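Local structure of putative pyridoxal phosphate-dependent transferase (Clostridium difficile, 4DQ6) at residues L138-P142 and D157-K161; G244-S248 and N273-S277; N302-A306 and L379-L383. The protein is a putative transferase of the class I and II aminotransferase family and binds pyridoxal-5'-phosphate as a two-subunit assembly. One frame throughout, in Å; residues are numbered along the deposited sequence.

Contact 1: L138-P142 and D157-K161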
loop_
_atom_site.group_PDB
_atom_site.type_symbol
_atom_site.label_atom_id
_atom_site.label_comp_id
_atom_site.label_asym_id
_atom_site.label_seq_id
_atom_site.Cartn_x
_atom_site.Cartn_y
_atom_site.Cartn_z
ATOM N N LEU A 138 9.112 21.662 -12.405
ATOM C CA LEU A 138 9.165 20.706 -13.524
ATOM C C LEU A 138 9.827 21.347 -14.714
ATOM O O LEU A 138 9.390 22.425 -15.166
ATOM C CB LEU A 138 7.758 20.281 -13.930
ATOM C CG LEU A 138 7.722 19.145 -14.975
ATOM C CD1 LEU A 138 8.405 17.843 -14.512
ATOM C CD2 LEU A 138 6.278 18.943 -15.455
ATOM N N ILE A 139 10.868 20.713 -15.238
ATOM C CA ILE A 139 11.529 21.175 -16.494
ATOM C C ILE A 139 11.230 20.078 -17.517
ATOM O O ILE A 139 11.355 18.895 -17.191
ATOM C CB ILE A 139 13.043 21.327 -16.333
ATOM C CG1 ILE A 139 13.384 22.301 -15.178
ATOM C CG2 ILE A 139 13.640 21.802 -17.667
ATOM C CD1 ILE A 139 12.815 23.674 -15.338
ATOM N N ILE A 140 10.716 20.464 -18.683
ATOM C CA ILE A 140 10.334 19.469 -19.713
ATOM C C ILE A 140 11.275 19.667 -20.908
ATOM O O ILE A 140 11.386 20.786 -21.443
ATOM C CB ILE A 140 8.892 19.674 -20.164
ATOM C CG1 ILE A 140 7.941 19.712 -18.950
ATOM C CG2 ILE A 140 8.526 18.621 -21.238
ATOM C CD1 ILE A 140 6.491 20.072 -19.220
ATOM N N SER A 141 11.969 18.590 -21.301
ATOM C CA SER A 141 12.673 18.504 -22.544
ATOM C C SER A 141 11.923 17.635 -23.518
ATOM O O SER A 141 12.008 16.416 -23.402
ATOM C CB SER A 141 14.099 17.990 -22.344
ATOM O OG SER A 141 14.695 17.730 -23.607
ATOM N N PRO A 142 11.113 18.222 -24.394
ATOM C CA PRO A 142 10.244 17.335 -25.207
ATOM C C PRO A 142 11.082 16.399 -26.074
ATOM O O PRO A 142 12.163 16.740 -26.555
ATOM C CB PRO A 142 9.408 18.284 -26.028
ATOM C CG PRO A 142 9.502 19.627 -25.351
ATOM C CD PRO A 142 10.826 19.644 -24.624
ATOM N N ASP A 157 18.427 19.992 -26.450
ATOM C CA ASP A 157 17.450 20.655 -25.577
ATOM C C ASP A 157 17.710 20.330 -24.108
ATOM O O ASP A 157 17.646 21.236 -23.245
ATOM C CB ASP A 157 16.018 20.295 -25.977
ATOM C CG ASP A 157 14.992 21.108 -25.265
ATOM O OD1 ASP A 157 14.904 22.355 -25.485
ATOM O OD2 ASP A 157 14.290 20.508 -24.430
ATOM N N ILE A 158 18.040 19.060 -23.836
ATOM C CA ILE A 158 18.376 18.582 -22.481
ATOM C C ILE A 158 19.561 19.391 -21.955
ATOM O O ILE A 158 19.497 19.990 -20.865
ATOM C CB ILE A 158 18.810 17.130 -22.482
ATOM C CG1 ILE A 158 17.610 16.230 -22.834
ATOM C CG2 ILE A 158 19.292 16.719 -21.115
ATOM C CD1 ILE A 158 17.924 14.733 -23.001
ATOM N N GLU A 159 20.627 19.448 -22.753
ATOM C CA GLU A 159 21.809 20.277 -22.418
ATOM C C GLU A 159 21.458 21.733 -22.146
ATOM O O GLU A 159 21.961 22.345 -21.153
ATOM C CB GLU A 159 22.800 20.224 -23.581
ATOM C CG GLU A 159 23.710 19.017 -23.573
ATOM C CD GLU A 159 24.886 19.158 -22.608
ATOM O OE1 GLU A 159 24.984 20.161 -21.874
ATOM O OE2 GLU A 159 25.719 18.230 -22.584
ATOM N N ASN A 160 20.593 22.290 -22.984
ATOM C CA ASN A 160 20.221 23.704 -22.893
ATOM C C ASN A 160 19.439 24.028 -21.609
ATOM O O ASN A 160 19.442 25.146 -21.122
ATOM C CB ASN A 160 19.360 24.091 -24.090
ATOM C CG ASN A 160 20.180 24.612 -25.264
ATOM O OD1 ASN A 160 21.401 24.454 -25.271
ATOM N ND2 ASN A 160 19.516 25.127 -26.300
ATOM N N LYS A 161 18.743 23.026 -21.083
ATOM C CA LYS A 161 17.858 23.197 -19.930
ATOM C C LYS A 161 18.393 22.557 -18.643
ATOM O O LYS A 161 17.691 22.583 -17.631
ATOM C CB LYS A 161 16.456 22.635 -20.236
ATOM C CG LYS A 161 15.693 23.287 -21.372
ATOM C CD LYS A 161 14.341 22.619 -21.609
ATOM C CE LYS A 161 13.594 23.219 -22.775
ATOM N NZ LYS A 161 12.572 22.303 -23.362
#
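Strand 138-140 and helix 157-161 run nearly antiparallel, their short axes 147° apart and 9.8 Å at closest approach, with the backbones drawing nearest at Ser141 and Ile158. This is a strand-helix contact at the margin of the large mixed sheet of a PLP-dependent aminotransferase fold: the strand is the outermost on its side of the sheet within the chain, bonded through its backbone to strand 116-119.

The polar centre is a chain of four residues. Lys161 suits its place because its long side chain, extended beyond CG, can cross from the helix to the end of the strand; its NZ gives a hydrogen bond of 2.7 Å to the backbone O of Ile140, meeting that oxygen in the carbonyl plane with a C=O...N angle of 148°. The same ammonium pairs with Asp157 one helical turn back, in a salt bridge of 2.7 Å from NZ to OD2, so the ammonium is gripped by an acceptor from each segment. Along its way the aliphatic part lies against Ile139, whose CG2 is 3.9 Å from Lys161 CB. The branched isoleucine thus meets the apolar stem, leaving the charged end for the carbonyl and the carboxylate.

Next to this network, Ile158 brings CG1 to 3.4 Å from Ser141 OG, while its side chain also packs on Met118 of the neighbouring strand. Ser141, small enough to fit against the helix, points its hydroxyl at Asp157. Asp157 OD2 therefore takes two donors: Lys161 NZ on its syn lone pair and Ser141 OG, at 2.9 Å, on its anti lone pair.

Contact 2: G244-S248 and N273-S277; sequences GLQSS and NNCFS
Asn274 holds CG between its backbone N and carbonyl carbon (chi1 71°), and Ser277 sets OG anti to its backbone N (chi1 158°); these torsions bring an amide and a hydroxyl to successive carbonyls, those of Leu245 and Gln246. Asn274 ND2 donates to Leu245 O at 2.7 Å, with the acceptor close to the amide plane. Ser277 OG donates to Gln246 O at 2.9 Å, approaching from above the carbonyl plane.

Asparagine suits this place because its amide works in both directions. While ND2 grips the loop, Asn274 is also the N-cap of helix 275-287, and its OD1 accepts a nearly straight bond of 2.9 Å from Ser277 N and a weak one from Phe276 N. Ser277 OG in turn accepts from Asn273 ND2, at 2.9 Å; the Asn273 amide is itself fixed by Arg68 at OD1 and by Tyr72 OH at ND2. Ser247 CB lies 3.3 Å from Ser277 OG, an approach the small serine permits. Two waters complete the seam: one donates to Gln246 O and accepts from Asn274 N; the other donates to Gln246 OE1, 2.8 Å away, and accepts from Asn274 ND2. The amide nitrogen of Gln246 is turned elsewhere, to Arg272 O of the second subunit.

The contact thus fastens the loop between helix 237-240 and strand 248-251 to the start of helix 275-287, at the dimer interface: Leu245 packs on Ala280 of that helix and on Cys275 of the second subunit, and Phe276, lying against helix 48-58, meets Phe276 of the second subunit.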
loop_
_atom_site.group_PDB
_atom_site.type_symbol
_atom_site.label_atom_id
_atom_site.label_comp_id
_atom_site.label_asym_id
_atom_site.label_seq_id
_atom_site.Cartn_x
_atom_site.Cartn_y
_atom_site.Cartn_z
ATOM N N GLY A 244 -3.526 -4.880 -9.595
ATOM C CA GLY A 244 -4.456 -5.015 -8.488
ATOM C C GLY A 244 -3.868 -5.649 -7.250
ATOM O O GLY A 244 -4.472 -5.543 -6.164
ATOM N N LEU A 245 -2.734 -6.360 -7.397
ATOM C CA LEU A 245 -2.077 -6.959 -6.235
ATOM C C LEU A 245 -1.096 -6.010 -5.570
ATOM O O LEU A 245 -0.806 -6.201 -4.408
ATOM C CB LEU A 245 -1.402 -8.296 -6.572
ATOM C CG LEU A 245 -2.292 -9.316 -7.275
ATOM C CD1 LEU A 245 -1.589 -10.654 -7.508
ATOM C CD2 LEU A 245 -3.527 -9.535 -6.434
ATOM N N GLN A 246 -0.629 -4.973 -6.284
ATOM C CA GLN A 246 0.286 -3.912 -5.775
ATOM C C GLN A 246 1.641 -4.445 -5.325
ATOM O O GLN A 246 1.790 -5.119 -4.257
ATOM C CB GLN A 246 -0.390 -3.112 -4.668
ATOM C CG GLN A 246 -1.760 -2.654 -5.075
ATOM C CD GLN A 246 -2.484 -1.795 -4.055
ATOM O OE1 GLN A 246 -2.308 -1.944 -2.838
ATOM N NE2 GLN A 246 -3.338 -0.926 -4.552
ATOM N N SER A 247 2.551 -4.441 -6.242
ATOM C CA SER A 247 3.913 -4.867 -5.947
ATOM C C SER A 247 4.832 -4.175 -6.881
ATOM O O SER A 247 4.627 -4.206 -8.090
ATOM C CB SER A 247 4.007 -6.371 -6.232
ATOM O OG SER A 247 5.345 -6.904 -6.161
ATOM N N SER A 248 5.924 -3.581 -6.365
ATOM C CA SER A 248 6.953 -3.054 -7.216
ATOM C C SER A 248 8.236 -3.032 -6.374
ATOM O O SER A 248 8.242 -3.327 -5.173
ATOM C CB SER A 248 6.606 -1.695 -7.732
ATOM O OG SER A 248 6.741 -0.732 -6.722
ATOM N N ASN A 273 4.709 -6.339 1.917
ATOM C CA ASN A 273 3.817 -6.800 0.861
ATOM C C ASN A 273 2.526 -7.251 1.531
ATOM O O ASN A 273 2.551 -7.728 2.668
ATOM C CB ASN A 273 4.382 -8.035 0.152
ATOM C CG ASN A 273 5.549 -7.734 -0.771
ATOM O OD1 ASN A 273 6.659 -7.455 -0.314
ATOM N ND2 ASN A 273 5.304 -7.805 -2.071
ATOM N N ASN A 274 1.401 -7.090 0.838
ATOM C CA ASN A 274 0.196 -7.851 1.238
ATOM C C ASN A 274 0.454 -9.307 0.899
ATOM O O ASN A 274 1.336 -9.672 0.161
ATOM C CB ASN A 274 -1.101 -7.289 0.626
ATOM C CG ASN A 274 -1.210 -7.550 -0.870
ATOM O OD1 ASN A 274 -1.357 -8.720 -1.249
ATOM N ND2 ASN A 274 -1.186 -6.506 -1.713
ATOM N N CYS A 275 -0.304 -10.153 1.534
ATOM C CA CYS A 275 0.047 -11.567 1.475
ATOM C C CYS A 275 -0.045 -12.125 0.074
ATOM O O CYS A 275 0.611 -13.144 -0.221
ATOM C CB CYS A 275 -0.786 -12.368 2.437
ATOM S SG CYS A 275 -2.546 -12.280 2.267
ATOM N N PHE A 276 -0.896 -11.539 -0.748
ATOM C CA PHE A 276 -1.108 -12.066 -2.098
ATOM C C PHE A 276 -0.058 -11.557 -3.083
ATOM O O PHE A 276 0.420 -12.281 -3.943
ATOM C CB PHE A 276 -2.535 -11.841 -2.546
ATOM C CG PHE A 276 -3.530 -12.685 -1.806
ATOM C CD1 PHE A 276 -3.477 -14.077 -1.938
ATOM C CD2 PHE A 276 -4.552 -12.172 -0.989
ATOM C CE1 PHE A 276 -4.385 -14.911 -1.306
ATOM C CE2 PHE A 276 -5.459 -13.024 -0.301
ATOM C CZ PHE A 276 -5.373 -14.423 -0.504
ATOM N N SER A 277 0.265 -10.282 -3.014
ATOM C CA SER A 277 1.351 -9.746 -3.762
ATOM C C SER A 277 2.660 -10.527 -3.569
ATOM O O SER A 277 3.428 -10.771 -4.512
ATOM C CB SER A 277 1.519 -8.264 -3.305
ATOM O OG SER A 277 2.740 -7.717 -3.518
HETATM O O HOH W 1 1.757 -5.359 -1.605
HETATM O O HOH W 2 -1.726 -3.708 -0.761
#

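Contact 3: N302-A306 and L379-L383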
loop_
_atom_site.group_PDB
_atom_site.type_symbol
_atom_site.label_atom_id
_atom_site.label_comp_id
_atom_site.label_asym_id
_atom_site.label_seq_id
_atom_site.Cartn_x
_atom_site.Cartn_y
_atom_site.Cartn_z
ATOM N N ASN A 302 -1.483 -8.788 -32.540
ATOM C CA ASN A 302 -2.469 -7.680 -32.368
ATOM C C ASN A 302 -1.958 -6.367 -32.966
ATOM O O ASN A 302 -2.705 -5.656 -33.584
ATOM C CB ASN A 302 -2.859 -7.435 -30.901
ATOM C CG ASN A 302 -4.075 -8.261 -30.432
ATOM O OD1 ASN A 302 -4.594 -9.192 -31.150
ATOM N ND2 ASN A 302 -4.468 -8.027 -29.175
ATOM N N ILE A 303 -0.689 -6.028 -32.657
ATOM C CA ILE A 303 -0.099 -4.771 -33.123
ATOM C C ILE A 303 -0.040 -4.732 -34.650
ATOM O O ILE A 303 -0.494 -3.780 -35.275
ATOM C CB ILE A 303 1.262 -4.576 -32.469
ATOM C CG1 ILE A 303 1.098 -4.166 -31.019
ATOM C CG2 ILE A 303 2.043 -3.540 -33.261
ATOM C CD1 ILE A 303 2.349 -4.319 -30.166
ATOM N N ASP A 304 0.440 -5.810 -35.231
ATOM C CA ASP A 304 0.519 -5.923 -36.688
ATOM C C ASP A 304 -0.891 -5.854 -37.333
ATOM O O ASP A 304 -1.096 -5.150 -38.305
ATOM C CB ASP A 304 1.269 -7.201 -37.049
ATOM C CG ASP A 304 2.742 -7.123 -36.807
ATOM O OD1 ASP A 304 3.291 -5.996 -36.657
ATOM O OD2 ASP A 304 3.345 -8.196 -36.761
ATOM N N PHE A 305 -1.865 -6.513 -36.708
ATOM C CA PHE A 305 -3.258 -6.480 -37.178
ATOM C C PHE A 305 -3.814 -5.061 -37.137
ATOM O O PHE A 305 -4.417 -4.586 -38.111
ATOM C CB PHE A 305 -4.128 -7.452 -36.373
ATOM C CG PHE A 305 -5.588 -7.229 -36.566
ATOM C CD1 PHE A 305 -6.228 -7.798 -37.656
ATOM C CD2 PHE A 305 -6.318 -6.398 -35.718
ATOM C CE1 PHE A 305 -7.581 -7.588 -37.865
ATOM C CE2 PHE A 305 -7.668 -6.190 -35.920
ATOM C CZ PHE A 305 -8.288 -6.763 -37.012
ATOM N N ALA A 306 -3.566 -4.352 -36.027
ATOM C CA ALA A 306 -4.088 -3.009 -35.863
ATOM C C ALA A 306 -3.496 -2.035 -36.840
ATOM O O ALA A 306 -4.186 -1.200 -37.370
ATOM C CB ALA A 306 -3.895 -2.522 -34.434
ATOM N N LEU A 379 -10.239 -6.019 -29.829
ATOM C CA LEU A 379 -9.427 -5.085 -30.612
ATOM C C LEU A 379 -10.078 -4.736 -31.941
ATOM O O LEU A 379 -10.209 -3.575 -32.320
ATOM C CB LEU A 379 -8.029 -5.662 -30.824
ATOM C CG LEU A 379 -7.091 -4.817 -31.701
ATOM C CD1 LEU A 379 -6.920 -3.316 -31.292
ATOM C CD2 LEU A 379 -5.708 -5.477 -31.798
ATOM N N GLU A 380 -10.560 -5.761 -32.635
ATOM C CA GLU A 380 -11.329 -5.530 -33.893
ATOM C C GLU A 380 -12.519 -4.601 -33.658
ATOM O O GLU A 380 -12.772 -3.666 -34.405
ATOM C CB GLU A 380 -11.765 -6.811 -34.633
ATOM C CG GLU A 380 -12.869 -6.436 -35.639
ATOM C CD GLU A 380 -13.434 -7.568 -36.472
ATOM O OE1 GLU A 380 -14.065 -8.512 -35.944
ATOM O OE2 GLU A 380 -13.292 -7.443 -37.702
ATOM N N GLU A 381 -13.295 -4.883 -32.614
ATOM C CA GLU A 381 -14.424 -4.059 -32.294
ATOM C C GLU A 381 -14.020 -2.632 -32.011
ATOM O O GLU A 381 -14.699 -1.705 -32.426
ATOM C CB GLU A 381 -15.229 -4.699 -31.120
ATOM C CG GLU A 381 -16.616 -4.191 -30.937
ATOM C CD GLU A 381 -17.181 -4.620 -29.603
ATOM O OE1 GLU A 381 -17.120 -5.842 -29.324
ATOM O OE2 GLU A 381 -17.679 -3.753 -28.840
ATOM N N ALA A 382 -12.909 -2.479 -31.320
ATOM C CA ALA A 382 -12.431 -1.131 -31.013
ATOM C C ALA A 382 -12.048 -0.369 -32.274
ATOM O O ALA A 382 -12.433 0.758 -32.444
ATOM C CB ALA A 382 -11.248 -1.186 -30.080
ATOM N N LEU A 383 -11.421 -1.041 -33.203
ATOM C CA LEU A 383 -10.993 -0.369 -34.459
ATOM C C LEU A 383 -12.196 -0.009 -35.321
ATOM O O LEU A 383 -12.231 1.047 -35.948
ATOM C CB LEU A 383 -9.964 -1.200 -35.213
ATOM C CG LEU A 383 -8.631 -1.414 -34.518
ATOM C CD1 LEU A 383 -7.897 -2.594 -35.114
ATOM C CD2 LEU A 383 -7.809 -0.119 -34.573
#
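Leu379 and Phe305 meet across two helices that run almost side by side in the same direction, with a crossing angle of -26° and short axes 11.1 Å apart. Leu379 has the largest buried surface here. Its CG lies anti to the backbone N (chi1 177°), and CD2 reaches the other helix, lying over a face of the Asn302 amide, 3.5 Å from both Asn302 CG and Asn302 O and 4.4 Å from Ala306 CB. A leucine suits the spot: one methyl branch touches the amide, the backbone oxygen and the alanine methyl.

Phe305 extends its ring toward the second helix; it and Leu379 lie alongside each other, pointing opposite ways, so that Leu379 CD2 sits at the ring edge, 4.1 Å from Phe305 CD2. Farther round, ring atom CE2 is 3.7 Å from Leu383 CD1, and CZ approaches CB of Glu380, the aliphatic root of an otherwise exposed side chain.

Leu383, one turn after Leu379, turns CD1 into the angle between Phe305 and Ala306, 3.9 Å from Ala306 CA. The small alanine side chain lets the leucine branch come close to the backbone.

The buried amide of Asn302 has polar partners elsewhere: OD1 accepts from Arg376 NE, and ND2 donates to the backbone oxygens of Leu372 and Cys374. With these atoms satisfied, Asn302 can offer a face to a methyl, and the helices cohere by apolar burial and shape.

How the contacts relate
Followed from the N terminus, the three contacts come in series, and none nests in or crosses another. Contact 1 closes first, over 14 intervening residues that include two short strands, and ties the margin of the large mixed sheet to helix 155-161. Contact 2 spans 24 residues, bringing the loop before strand 248-251 to the start of helix 275-287 beside the second subunit; it lies across the chain's centre from contact 1, their centres 36 Å apart. Helix 289-313 follows directly and leads into contact 3, whose 72-residue loop takes in the small antiparallel sheet before returning on helix 376-390. No two contacts touch.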